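Local coordinates for endoribonuclease L-PSP/chorismate mutase-like domain-containing protein (Shewanella oneidensis, PDB 2OTM), which is of unknown function but belongs to the YjgF-like family and is a putative endoribonuclease of the L-PSP type, at residues R89-N101 with L142-L154. Numbering follows the deposited sequence. Where two conformers were deposited one is given.
Sequences RIKQIYRLEGVLN and LNSLCLVYLFAEL
Backbone bonds pair Glu-97 with Tyr-149 and Val-99 with Leu-147 in both directions, antiparallel, and form the regular ladder of two neighbouring strands. Glu-97 N reaches Tyr-149 O at 2.9 Å, almost straight at 173°. Toward the start of strand 92-100, two classic beta bulges absorb the extra residues, setting Tyr-94 and Arg-95 against Phe-151, and Lys-91 and Gln-92 against Glu-153. The second bulge is reinforced by side chains: Gln-92 NE2 gives a 2.6 Å bond to the anti side of Glu-153 OE1, well out of the carboxylate plane. Water joins the other carboxylate oxygen, OE2, to Lys-91 NZ and the C-terminal carboxylate.

These are central strands of the mixed sheet of a YjgF-like fold. One face, carrying Ile-93, Leu-96, Val-148 and Leu-150, is backed by helices 62-84 and 109-124; Leu-96 CD1 touches Val-148 CG1 (3.7 Å) and Leu-150 CD2 (3.8 Å), its side chain crossing both at a slant. The other face meets two further subunits, where Arg-95 packs on Phe-151 of a neighbouring subunit.

On that side the contacts centre on two rings, Tyr-94 and Phe-151. Phe-151 CB sits over one face of the Tyr-94 ring, a CH-pi contact 3.9 Å from the centroid; chi1 of 60°, with CG between backbone N and carbonyl carbon, carries the Tyr-94 ring to Phe-151. Alongside the Phe-151 ring runs the aliphatic part of Arg-95, with CG 3.6 Å from Phe-151 CD1, while the carboxylate of Glu-97 crosses near Phe-151 CE1.

The charges pair within strand 92-100 as a salt bridge: Glu-97 OE2 lies in the guanidinium plane of Arg-95 and takes the NE hydrogen on its anti lone pair at 2.9 Å. Shortening Glu-97 to an alanine removes the carboxylate, and this is likely to leave the buried Arg-95 NE without its countercharge and to open a gap beside CE1 and CZ of Phe-151.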
loop_
_atom_site.group_PDB
_atom_site.type_symbol
_atom_site.label_atom_id
_atom_site.label_comp_id
_atom_site.label_asym_id
_atom_site.label_seq_id
_atom_site.Cartn_x
_atom_site.Cartn_y
_atom_site.Cartn_z
ATOM N N ARG B 89 -0.673 -20.353 15.677
ATOM C CA ARG B 89 -0.883 -20.805 14.295
ATOM C C ARG B 89 -0.245 -19.886 13.250
ATOM O O ARG B 89 -0.050 -20.268 12.082
ATOM C CB ARG B 89 -2.364 -21.001 14.029
ATOM C CG ARG B 89 -2.970 -22.119 14.908
ATOM C CD ARG B 89 -4.478 -22.304 14.772
ATOM N NE ARG B 89 -4.868 -23.413 15.660
ATOM C CZ ARG B 89 -6.024 -23.547 16.315
ATOM N NH1 ARG B 89 -7.003 -22.672 16.185
ATOM N NH2 ARG B 89 -6.209 -24.603 17.109
ATOM N N ILE B 90 0.105 -18.687 13.666
ATOM C CA ILE B 90 0.786 -17.748 12.755
ATOM C C ILE B 90 2.255 -18.119 12.602
ATOM O O ILE B 90 3.012 -18.142 13.585
ATOM C CB ILE B 90 0.598 -16.305 13.239
ATOM C CG1 ILE B 90 -0.882 -15.910 13.078
ATOM C CG2 ILE B 90 1.555 -15.288 12.462
ATOM C CD1 ILE B 90 -1.295 -14.724 13.850
ATOM N N LYS B 91 2.665 -18.455 11.380
ATOM C CA LYS B 91 4.074 -18.726 11.100
ATOM C C LYS B 91 4.926 -17.466 11.176
ATOM O O LYS B 91 6.022 -17.491 11.696
ATOM C CB LYS B 91 4.228 -19.338 9.720
ATOM C CG LYS B 91 3.655 -20.733 9.643
ATOM C CD LYS B 91 3.950 -21.379 8.289
ATOM C CE LYS B 91 3.422 -22.821 8.260
ATOM N NZ LYS B 91 3.967 -23.604 7.124
ATOM N N GLN B 92 4.409 -16.360 10.644
ATOM C CA GLN B 92 5.097 -15.071 10.728
ATOM C C GLN B 92 4.145 -13.953 10.437
ATOM O O GLN B 92 3.238 -14.117 9.654
ATOM C CB GLN B 92 6.264 -14.966 9.717
ATOM C CG GLN B 92 5.914 -15.337 8.289
ATOM C CD GLN B 92 6.987 -14.906 7.256
ATOM O OE1 GLN B 92 7.904 -14.125 7.558
ATOM N NE2 GLN B 92 6.855 -15.412 6.036
ATOM N N ILE B 93 4.353 -12.830 11.097
ATOM C CA ILE B 93 3.761 -11.563 10.705
ATOM C C ILE B 93 4.800 -10.948 9.812
ATOM O O ILE B 93 5.776 -10.394 10.318
ATOM C CB ILE B 93 3.549 -10.599 11.890
ATOM C CG1 ILE B 93 2.754 -11.250 13.031
ATOM C CG2 ILE B 93 2.854 -9.306 11.382
ATOM C CD1 ILE B 93 1.376 -11.480 12.704
ATOM N N TYR B 94 4.664 -11.134 8.502
ATOM C CA TYR B 94 5.741 -10.777 7.580
ATOM C C TYR B 94 5.717 -9.308 7.147
ATOM O O TYR B 94 6.709 -8.814 6.593
ATOM C CB TYR B 94 5.764 -11.669 6.329
ATOM C CG TYR B 94 4.527 -11.636 5.485
ATOM C CD1 TYR B 94 4.390 -10.705 4.475
ATOM C CD2 TYR B 94 3.495 -12.550 5.679
ATOM C CE1 TYR B 94 3.270 -10.668 3.677
ATOM C CE2 TYR B 94 2.332 -12.495 4.877
ATOM C CZ TYR B 94 2.260 -11.568 3.874
ATOM O OH TYR B 94 1.180 -11.488 3.073
ATOM N N ARG B 95 4.596 -8.623 7.375
ATOM C CA ARG B 95 4.456 -7.241 6.910
ATOM C C ARG B 95 3.530 -6.431 7.804
ATOM O O ARG B 95 2.476 -6.905 8.230
ATOM C CB ARG B 95 3.909 -7.254 5.493
ATOM C CG ARG B 95 3.739 -5.907 4.821
ATOM C CD ARG B 95 5.020 -5.481 4.271
ATOM N NE ARG B 95 4.898 -4.604 3.122
ATOM C CZ ARG B 95 5.939 -4.264 2.363
ATOM N NH1 ARG B 95 7.136 -4.720 2.664
ATOM N NH2 ARG B 95 5.786 -3.470 1.320
ATOM N N LEU B 96 3.975 -5.215 8.118
ATOM C CA LEU B 96 3.199 -4.197 8.825
ATOM C C LEU B 96 3.074 -3.017 7.875
ATOM O O LEU B 96 4.074 -2.605 7.308
ATOM C CB LEU B 96 3.969 -3.732 10.050
ATOM C CG LEU B 96 3.625 -2.384 10.694
ATOM C CD1 LEU B 96 2.173 -2.437 11.213
ATOM C CD2 LEU B 96 4.656 -2.027 11.797
ATOM N N GLU B 97 1.866 -2.473 7.689
ATOM C CA GLU B 97 1.691 -1.245 6.898
ATOM C C GLU B 97 0.893 -0.273 7.764
ATOM O O GLU B 97 -0.197 -0.586 8.229
ATOM C CB GLU B 97 1.084 -1.511 5.503
ATOM C CG GLU B 97 1.922 -2.556 4.701
ATOM C CD GLU B 97 1.453 -2.890 3.303
ATOM O OE1 GLU B 97 0.362 -2.456 2.847
ATOM O OE2 GLU B 97 2.208 -3.634 2.637
ATOM N N GLY B 98 1.467 0.901 8.006
ATOM C CA GLY B 98 0.886 1.893 8.901
ATOM C C GLY B 98 0.724 3.244 8.252
ATOM O O GLY B 98 1.585 3.659 7.476
ATOM N N VAL B 99 -0.364 3.924 8.599
ATOM C CA VAL B 99 -0.675 5.260 8.148
ATOM C C VAL B 99 -0.847 6.148 9.371
ATOM O O VAL B 99 -1.530 5.752 10.344
ATOM C CB VAL B 99 -2.026 5.334 7.376
ATOM C CG1 VAL B 99 -2.181 6.684 6.727
ATOM C CG2 VAL B 99 -2.154 4.224 6.328
ATOM N N LEU B 100 -0.266 7.334 9.305
ATOM C CA LEU B 100 -0.416 8.353 10.340
ATOM C C LEU B 100 -0.807 9.670 9.749
ATOM O O LEU B 100 -0.405 9.996 8.640
ATOM C CB LEU B 100 0.891 8.532 11.131
ATOM C CG LEU B 100 1.324 7.312 11.973
ATOM C CD1 LEU B 100 2.387 6.496 11.279
ATOM C CD2 LEU B 100 1.816 7.718 13.342
ATOM N N ASN B 101 -1.543 10.469 10.516
ATOM C CA ASN B 101 -1.749 11.872 10.158
ATOM C C ASN B 101 -0.676 12.671 10.888
ATOM O O ASN B 101 -0.613 12.610 12.124
ATOM C CB ASN B 101 -3.137 12.354 10.592
ATOM C CG ASN B 101 -3.446 13.748 10.082
ATOM O OD1 ASN B 101 -2.592 14.405 9.458
ATOM N ND2 ASN B 101 -4.650 14.214 10.352
ATOM N N LEU B 142 -12.500 8.550 10.724
ATOM C CA LEU B 142 -12.820 8.866 12.111
ATOM C C LEU B 142 -11.851 9.895 12.718
ATOM O O LEU B 142 -11.802 10.035 13.931
ATOM C CB LEU B 142 -12.842 7.579 12.978
ATOM C CG LEU B 142 -13.759 6.402 12.543
ATOM C CD1 LEU B 142 -13.637 5.202 13.474
ATOM C CD2 LEU B 142 -15.192 6.846 12.504
ATOM N N ASN B 143 -11.089 10.603 11.881
ATOM C CA ASN B 143 -10.036 11.478 12.363
ATOM C C ASN B 143 -9.033 10.776 13.256
ATOM O O ASN B 143 -8.389 11.420 14.120
ATOM C CB ASN B 143 -10.631 12.691 13.071
ATOM C CG ASN B 143 -9.615 13.786 13.334
ATOM O OD1 ASN B 143 -8.665 14.002 12.554
ATOM N ND2 ASN B 143 -9.807 14.498 14.447
ATOM N N SER B 144 -8.861 9.472 13.037
ATOM C CA SER B 144 -7.886 8.703 13.777
ATOM C C SER B 144 -6.474 9.231 13.562
ATOM O O SER B 144 -6.106 9.667 12.482
ATOM C CB SER B 144 -7.941 7.235 13.365
ATOM O OG SER B 144 -7.128 6.408 14.203
ATOM N N LEU B 145 -5.648 9.177 14.597
ATOM C CA LEU B 145 -4.240 9.516 14.432
ATOM C C LEU B 145 -3.526 8.497 13.548
ATOM O O LEU B 145 -2.603 8.846 12.813
ATOM C CB LEU B 145 -3.563 9.591 15.780
ATOM C CG LEU B 145 -2.059 9.777 15.796
ATOM C CD1 LEU B 145 -1.694 11.137 15.186
ATOM C CD2 LEU B 145 -1.669 9.672 17.240
ATOM N N CYS B 146 -3.960 7.240 13.606
ATOM C CA CYS B 146 -3.274 6.208 12.874
ATOM C C CYS B 146 -4.163 5.056 12.468
ATOM O O CYS B 146 -5.272 4.871 12.989
ATOM C CB CYS B 146 -2.098 5.671 13.693
ATOM S SG CYS B 146 -2.550 4.761 15.212
ATOM N N LEU B 147 -3.644 4.291 11.528
ATOM C CA LEU B 147 -4.282 3.068 11.073
ATOM C C LEU B 147 -3.191 2.031 10.834
ATOM O O LEU B 147 -2.145 2.341 10.221
ATOM C CB LEU B 147 -5.033 3.415 9.789
ATOM C CG LEU B 147 -6.239 2.732 9.194
ATOM C CD1 LEU B 147 -7.379 2.543 10.171
ATOM C CD2 LEU B 147 -6.667 3.613 7.999
ATOM N N VAL B 148 -3.450 0.785 11.230
ATOM C CA VAL B 148 -2.473 -0.279 11.101
ATOM C C VAL B 148 -3.096 -1.445 10.341
ATOM O O VAL B 148 -4.273 -1.774 10.541
ATOM C CB VAL B 148 -1.972 -0.723 12.529
ATOM C CG1 VAL B 148 -1.290 -2.055 12.496
ATOM C CG2 VAL B 148 -1.056 0.377 13.122
ATOM N N TYR B 149 -2.296 -2.054 9.465
ATOM C CA TYR B 149 -2.656 -3.238 8.715
ATOM C C TYR B 149 -1.556 -4.273 8.918
ATOM O O TYR B 149 -0.371 -3.960 8.807
ATOM C CB TYR B 149 -2.730 -2.940 7.216
ATOM C CG TYR B 149 -3.763 -1.931 6.821
ATOM C CD1 TYR B 149 -3.549 -0.567 6.987
ATOM C CD2 TYR B 149 -4.937 -2.335 6.212
ATOM C CE1 TYR B 149 -4.520 0.365 6.604
ATOM C CE2 TYR B 149 -5.930 -1.411 5.830
ATOM C CZ TYR B 149 -5.705 -0.057 6.037
ATOM O OH TYR B 149 -6.668 0.831 5.629
ATOM N N LEU B 150 -1.949 -5.508 9.180
ATOM C CA LEU B 150 -1.009 -6.617 9.363
ATOM C C LEU B 150 -1.247 -7.691 8.307
ATOM O O LEU B 150 -2.355 -7.851 7.812
ATOM C CB LEU B 150 -1.166 -7.242 10.733
ATOM C CG LEU B 150 -0.849 -6.378 11.953
ATOM C CD1 LEU B 150 -0.953 -7.210 13.192
ATOM C CD2 LEU B 150 0.522 -5.757 11.848
ATOM N N PHE B 151 -0.170 -8.389 7.968
ATOM C CA PHE B 151 -0.171 -9.472 7.005
ATOM C C PHE B 151 0.587 -10.638 7.663
ATOM O O PHE B 151 1.716 -10.455 8.147
ATOM C CB PHE B 151 0.573 -9.068 5.755
ATOM C CG PHE B 151 -0.004 -7.862 5.043
ATOM C CD1 PHE B 151 0.250 -6.586 5.500
ATOM C CD2 PHE B 151 -0.771 -8.014 3.927
ATOM C CE1 PHE B 151 -0.271 -5.483 4.866
ATOM C CE2 PHE B 151 -1.295 -6.899 3.269
ATOM C CZ PHE B 151 -1.044 -5.650 3.746
ATOM N N ALA B 152 -0.042 -11.812 7.684
ATOM C CA ALA B 152 0.460 -12.972 8.400
ATOM C C ALA B 152 0.473 -14.163 7.479
ATOM O O ALA B 152 -0.385 -14.291 6.605
ATOM C CB ALA B 152 -0.386 -13.277 9.629
ATOM N N GLU B 153 1.447 -15.034 7.698
ATOM C CA GLU B 153 1.552 -16.323 7.021
ATOM C C GLU B 153 1.053 -17.410 7.951
ATOM O O GLU B 153 1.457 -17.463 9.113
ATOM C CB GLU B 153 3.015 -16.622 6.645
ATOM C CG GLU B 153 3.152 -17.837 5.773
ATOM C CD GLU B 153 4.587 -18.248 5.477
ATOM O OE1 GLU B 153 5.540 -17.646 6.008
ATOM O OE2 GLU B 153 4.732 -19.222 4.721
ATOM N N LEU B 154 0.163 -18.251 7.444
ATOM C CA LEU B 154 -0.373 -19.387 8.187
ATOM C C LEU B 154 0.218 -20.680 7.637
ATOM O O LEU B 154 0.046 -21.751 8.230
ATOM C CB LEU B 154 -1.881 -19.446 8.020
ATOM C CG LEU B 154 -2.660 -18.191 8.415
ATOM C CD1 LEU B 154 -4.054 -18.316 7.835
ATOM C CD2 LEU B 154 -2.670 -18.003 9.927
ATOM O OXT LEU B 154 0.845 -20.666 6.566
HETATM O O HOH W 1 -0.972 -22.130 10.599
HETATM O O HOH W 2 3.033 -21.582 5.242
HETATM O O HOH W 3 -6.445 12.372 11.770
#